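Local coordinates for DUF5625 domain-containing protein (Sulfurospirillum deleyianum, PDB 3NKG) that is of unknown function but folds into two four-stranded antiparallel beta sheets accompanied by short helices, at residues T96-I107 and K144-F155. Residues are numbered along the deposited sequence; the frame is centred on the assembly and turned at random.
Sequences TVVPIKITIHQI and KYIFRIENIEAF
Ile104 and Phe147 both turn their CG1 or CG away from the carbonyl carbon (chi1 -53° and -83°), and the two side chains thereby run side by side off the same face of the sheet. CG1 of Ile104 rests over one face of the Phe147 ring, 4.0 Å from its centroid, as a CH-pi contact displaced toward the rim. The pair illustrates how an antiparallel beta sheet sorts its residues: strands 98-107 and 143-151 are the two central strands, flanked by strands 18-26 and 113-123. Alternation sends Ile100, Ile102, Ile104, Phe147 and Ile149 to one face, where Phe165, Ile138 and Leu140 of the second sheet meet several of them, as in a beta sandwich. Lys101, Thr103, His105, Ile146, Arg148 and Glu150 line the other, more exposed face. There Thr103 OG1 is hydrogen-bonded to Asp118 OD1 of the neighbouring strand 113-123, and Lys101 NZ lies 4.7 Å from Glu150 OE1, not in contact, though the opposite charges may still attract weakly.

Paired backbone bonds fix the register. Thr103 N gives a nearly straight bond to Arg148 O (174°), returned by Arg148 N to Thr103 O at 2.8 Å, and the same exchange recurs at Lys101 with Glu150 and at His105 with Ile146. Toward the end of the sheet, Gln106 lays CB and its amide end along the Tyr145 ring, whose hydroxyl is hydrogen-bonded to Asp141 O.

Past Asn151 the chain bulges outward, then runs on so that Phe155 packs against 96-99. Val98 CG2 covers one face of its ring, 4.2 Å from the centroid, while Pro99 CD lies at the edge. A water bridges the turn, accepting from Glu153 N at 2.8 Å and lying 2.7 Å from Pro99 O and 2.6 Å from Asn151 OD1.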
loop_
_atom_site.group_PDB
_atom_site.type_symbol
_atom_site.label_atom_id
_atom_site.label_comp_id
_atom_site.label_asym_id
_atom_site.label_seq_id
_atom_site.Cartn_x
_atom_site.Cartn_y
_atom_site.Cartn_z
ATOM N N THR A 96 4.323 8.692 -6.839
ATOM C CA THR A 96 4.087 7.886 -8.021
ATOM C C THR A 96 2.808 7.090 -7.851
ATOM O O THR A 96 2.635 6.377 -6.866
ATOM C CB THR A 96 5.248 6.932 -8.276
ATOM O OG1 THR A 96 6.409 7.699 -8.573
ATOM C CG2 THR A 96 4.946 6.000 -9.463
ATOM N N VAL A 97 1.888 7.241 -8.798
ATOM C CA VAL A 97 0.614 6.545 -8.673
ATOM C C VAL A 97 0.872 5.091 -8.980
ATOM O O VAL A 97 1.492 4.786 -9.981
ATOM C CB VAL A 97 -0.455 7.087 -9.635
ATOM C CG1 VAL A 97 -1.652 6.133 -9.672
ATOM C CG2 VAL A 97 -0.892 8.504 -9.217
ATOM N N VAL A 98 0.411 4.197 -8.112
ATOM C CA VAL A 98 0.582 2.754 -8.335
ATOM C C VAL A 98 -0.788 2.045 -8.383
ATOM O O VAL A 98 -1.451 1.894 -7.359
ATOM C CB VAL A 98 1.465 2.121 -7.240
ATOM C CG1 VAL A 98 1.589 0.587 -7.442
ATOM C CG2 VAL A 98 2.852 2.785 -7.228
ATOM N N PRO A 99 -1.211 1.635 -9.587
ATOM C CA PRO A 99 -2.500 0.953 -9.768
ATOM C C PRO A 99 -2.393 -0.449 -9.238
ATOM O O PRO A 99 -1.503 -1.183 -9.655
ATOM C CB PRO A 99 -2.673 0.888 -11.292
ATOM C CG PRO A 99 -1.621 1.826 -11.869
ATOM C CD PRO A 99 -0.505 1.871 -10.867
ATOM N N ILE A 100 -3.294 -0.797 -8.332
ATOM C CA ILE A 100 -3.331 -2.100 -7.691
ATOM C C ILE A 100 -4.759 -2.591 -7.825
ATOM O O ILE A 100 -5.708 -1.874 -7.480
ATOM C CB ILE A 100 -3.055 -1.978 -6.196
ATOM C CG1 ILE A 100 -1.645 -1.430 -5.953
ATOM C CG2 ILE A 100 -3.226 -3.332 -5.498
ATOM C CD1 ILE A 100 -0.558 -2.408 -6.274
ATOM N N LYS A 101 -4.925 -3.806 -8.320
ATOM C CA LYS A 101 -6.252 -4.384 -8.388
ATOM C C LYS A 101 -6.410 -5.417 -7.289
ATOM O O LYS A 101 -5.640 -6.394 -7.202
ATOM C CB LYS A 101 -6.506 -5.002 -9.764
ATOM C CG LYS A 101 -7.922 -5.507 -9.973
ATOM C CD LYS A 101 -8.105 -5.967 -11.419
ATOM C CE LYS A 101 -9.069 -7.125 -11.519
ATOM N NZ LYS A 101 -9.277 -7.545 -12.939
ATOM N N ILE A 102 -7.409 -5.192 -6.443
ATOM C CA ILE A 102 -7.724 -6.131 -5.376
ATOM C C ILE A 102 -9.050 -6.831 -5.617
ATOM O O ILE A 102 -10.092 -6.188 -5.771
ATOM C CB ILE A 102 -7.775 -5.434 -4.002
ATOM C CG1 ILE A 102 -6.420 -4.806 -3.686
ATOM C CG2 ILE A 102 -8.150 -6.428 -2.881
ATOM C CD1 ILE A 102 -6.456 -3.895 -2.490
ATOM N N THR A 103 -8.995 -8.157 -5.648
ATOM C CA THR A 103 -10.186 -8.993 -5.773
ATOM C C THR A 103 -10.364 -9.831 -4.516
ATOM O O THR A 103 -9.424 -10.468 -4.065
ATOM C CB THR A 103 -10.071 -9.920 -6.996
ATOM O OG1 THR A 103 -9.769 -9.125 -8.149
ATOM C CG2 THR A 103 -11.372 -10.650 -7.238
ATOM N N ILE A 104 -11.564 -9.821 -3.943
ATOM C CA ILE A 104 -11.824 -10.589 -2.732
ATOM C C ILE A 104 -13.018 -11.535 -2.891
ATOM O O ILE A 104 -14.127 -11.092 -3.210
ATOM C CB ILE A 104 -12.093 -9.689 -1.505
ATOM C CG1 ILE A 104 -10.966 -8.675 -1.313
ATOM C CG2 ILE A 104 -12.233 -10.523 -0.230
ATOM C CD1 ILE A 104 -11.219 -7.725 -0.159
ATOM N N HIS A 105 -12.771 -12.826 -2.657
ATOM C CA HIS A 105 -13.837 -13.825 -2.527
ATOM C C HIS A 105 -14.017 -14.283 -1.087
ATOM O O HIS A 105 -13.043 -14.515 -0.368
ATOM C CB HIS A 105 -13.538 -15.052 -3.365
ATOM C CG HIS A 105 -13.670 -14.822 -4.837
ATOM N ND1 HIS A 105 -12.692 -14.193 -5.576
ATOM C CD2 HIS A 105 -14.657 -15.143 -5.700
ATOM C CE1 HIS A 105 -13.077 -14.137 -6.839
ATOM N NE2 HIS A 105 -14.267 -14.708 -6.942
ATOM N N GLN A 106 -15.270 -14.434 -0.665
ATOM C CA GLN A 106 -15.518 -15.050 0.636
ATOM C C GLN A 106 -15.687 -16.539 0.396
ATOM O O GLN A 106 -16.322 -16.943 -0.573
ATOM C CB GLN A 106 -16.756 -14.449 1.298
ATOM C CG GLN A 106 -17.209 -15.141 2.585
ATOM C CD GLN A 106 -18.146 -14.263 3.426
ATOM O OE1 GLN A 106 -19.017 -13.566 2.898
ATOM N NE2 GLN A 106 -17.961 -14.300 4.741
ATOM N N ILE A 107 -15.107 -17.353 1.270
ATOM C CA ILE A 107 -15.315 -18.795 1.210
ATOM C C ILE A 107 -16.594 -19.145 1.987
ATOM O O ILE A 107 -16.679 -18.874 3.178
ATOM C CB ILE A 107 -14.132 -19.534 1.822
ATOM C CG1 ILE A 107 -12.831 -19.101 1.121
ATOM C CG2 ILE A 107 -14.361 -21.044 1.718
ATOM C CD1 ILE A 107 -11.630 -19.922 1.516
ATOM N N LYS A 144 -13.496 -16.548 6.308
ATOM C CA LYS A 144 -12.370 -16.896 5.464
ATOM C C LYS A 144 -12.547 -16.253 4.103
ATOM O O LYS A 144 -13.658 -16.233 3.568
ATOM C CB LYS A 144 -12.285 -18.413 5.294
ATOM C CG LYS A 144 -10.879 -18.981 5.476
ATOM C CD LYS A 144 -10.823 -20.060 6.569
ATOM C CE LYS A 144 -11.440 -21.387 6.114
ATOM N NZ LYS A 144 -11.375 -22.446 7.179
ATOM N N TYR A 145 -11.445 -15.753 3.540
ATOM C CA TYR A 145 -11.474 -15.020 2.274
ATOM C C TYR A 145 -10.289 -15.396 1.378
ATOM O O TYR A 145 -9.234 -15.821 1.867
ATOM C CB TYR A 145 -11.428 -13.501 2.543
ATOM C CG TYR A 145 -12.564 -13.009 3.406
ATOM C CD1 TYR A 145 -12.460 -13.017 4.803
ATOM C CD2 TYR A 145 -13.747 -12.548 2.832
ATOM C CE1 TYR A 145 -13.493 -12.564 5.595
ATOM C CE2 TYR A 145 -14.793 -12.101 3.616
ATOM C CZ TYR A 145 -14.661 -12.112 5.000
ATOM O OH TYR A 145 -15.703 -11.692 5.787
ATOM N N ILE A 146 -10.469 -15.246 0.071
ATOM C CA ILE A 146 -9.347 -15.277 -0.854
ATOM C C ILE A 146 -9.069 -13.857 -1.337
ATOM O O ILE A 146 -9.932 -13.212 -1.950
ATOM C CB ILE A 146 -9.639 -16.168 -2.061
ATOM C CG1 ILE A 146 -9.989 -17.594 -1.581
ATOM C CG2 ILE A 146 -8.464 -16.154 -3.050
ATOM C CD1 ILE A 146 -8.997 -18.138 -0.617
ATOM N N PHE A 147 -7.862 -13.370 -1.057
ATOM C CA PHE A 147 -7.426 -12.092 -1.575
ATOM C C PHE A 147 -6.533 -12.317 -2.782
ATOM O O PHE A 147 -5.566 -13.064 -2.728
ATOM C CB PHE A 147 -6.644 -11.345 -0.508
ATOM C CG PHE A 147 -7.496 -10.596 0.476
ATOM C CD1 PHE A 147 -8.298 -11.276 1.388
ATOM C CD2 PHE A 147 -7.481 -9.200 0.501
ATOM C CE1 PHE A 147 -9.088 -10.580 2.309
ATOM C CE2 PHE A 147 -8.252 -8.498 1.407
ATOM C CZ PHE A 147 -9.060 -9.188 2.323
ATOM N N ARG A 148 -6.857 -11.664 -3.880
ATOM C CA ARG A 148 -5.987 -11.688 -5.038
ATOM C C ARG A 148 -5.510 -10.256 -5.261
ATOM O O ARG A 148 -6.315 -9.328 -5.315
ATOM C CB ARG A 148 -6.754 -12.205 -6.245
ATOM C CG ARG A 148 -5.954 -12.261 -7.513
ATOM C CD ARG A 148 -6.858 -12.662 -8.663
ATOM N NE ARG A 148 -6.263 -12.302 -9.939
ATOM C CZ ARG A 148 -5.910 -13.172 -10.876
ATOM N NH1 ARG A 148 -5.380 -12.730 -12.016
ATOM N NH2 ARG A 148 -6.095 -14.476 -10.681
ATOM N N ILE A 149 -4.197 -10.082 -5.359
ATOM C CA ILE A 149 -3.612 -8.752 -5.497
ATOM C C ILE A 149 -2.757 -8.728 -6.755
ATOM O O ILE A 149 -1.849 -9.540 -6.905
ATOM C CB ILE A 149 -2.745 -8.343 -4.282
ATOM C CG1 ILE A 149 -3.548 -8.418 -2.983
ATOM C CG2 ILE A 149 -2.193 -6.888 -4.492
ATOM C CD1 ILE A 149 -3.408 -9.738 -2.226
ATOM N N GLU A 150 -3.084 -7.812 -7.663
ATOM C CA GLU A 150 -2.405 -7.700 -8.933
ATOM C C GLU A 150 -1.797 -6.308 -9.063
ATOM O O GLU A 150 -2.478 -5.293 -8.883
ATOM C CB GLU A 150 -3.376 -7.962 -10.097
ATOM C CG GLU A 150 -2.786 -7.613 -11.480
ATOM C CD GLU A 150 -3.626 -8.113 -12.677
ATOM O OE1 GLU A 150 -4.753 -8.615 -12.474
ATOM O OE2 GLU A 150 -3.143 -8.010 -13.837
ATOM N N ASN A 151 -0.498 -6.279 -9.338
ATOM C CA ASN A 151 0.205 -5.048 -9.667
ATOM C C ASN A 151 0.053 -4.778 -11.163
ATOM O O ASN A 151 0.508 -5.565 -12.004
ATOM C CB ASN A 151 1.688 -5.152 -9.280
ATOM C CG ASN A 151 2.478 -3.939 -9.698
ATOM O OD1 ASN A 151 2.210 -2.815 -9.245
ATOM N ND2 ASN A 151 3.449 -4.146 -10.589
ATOM N N ILE A 152 -0.607 -3.677 -11.510
ATOM C CA ILE A 152 -0.908 -3.401 -12.921
ATOM C C ILE A 152 0.305 -2.901 -13.737
ATOM O O ILE A 152 0.566 -3.397 -14.842
ATOM C CB ILE A 152 -2.112 -2.420 -13.074
ATOM C CG1 ILE A 152 -3.340 -2.965 -12.332
ATOM C CG2 ILE A 152 -2.450 -2.173 -14.543
ATOM C CD1 ILE A 152 -3.880 -4.265 -12.913
ATOM N N GLU A 153 1.046 -1.934 -13.205
ATOM C CA GLU A 153 2.169 -1.349 -13.953
ATOM C C GLU A 153 3.538 -1.748 -13.411
ATOM O O GLU A 153 3.701 -1.996 -12.208
ATOM C CB GLU A 153 2.110 0.186 -13.955
ATOM C CG GLU A 153 0.890 0.806 -14.607
ATOM C CD GLU A 153 0.954 2.340 -14.585
ATOM O OE1 GLU A 153 2.071 2.908 -14.411
ATOM O OE2 GLU A 153 -0.116 2.971 -14.744
ATOM N N ALA A 154 4.529 -1.735 -14.301
ATOM C CA ALA A 154 5.922 -2.014 -13.939
ATOM C C ALA A 154 6.602 -0.747 -13.407
ATOM O O ALA A 154 6.530 0.305 -14.048
ATOM C CB ALA A 154 6.674 -2.521 -15.171
ATOM N N PHE A 155 7.252 -0.849 -12.241
ATOM C CA PHE A 155 8.048 0.260 -11.693
ATOM C C PHE A 155 9.511 -0.153 -11.522
ATOM O O PHE A 155 9.849 -0.957 -10.660
ATOM C CB PHE A 155 7.428 0.783 -10.379
ATOM C CG PHE A 155 6.075 1.380 -10.594
ATOM C CD1 PHE A 155 5.945 2.706 -11.036
ATOM C CD2 PHE A 155 4.944 0.606 -10.450
ATOM C CE1 PHE A 155 4.697 3.254 -11.289
ATOM C CE2 PHE A 155 3.671 1.147 -10.707
ATOM C CZ PHE A 155 3.547 2.463 -11.122
HETATM O O HOH W 1 1.780 5.591 -12.483
HETATM O O HOH W 2 1.047 -0.911 -10.593
HETATM O O HOH W 3 -9.906 -13.401 -4.850
HETATM O O HOH W 4 -16.268 -17.172 5.204
#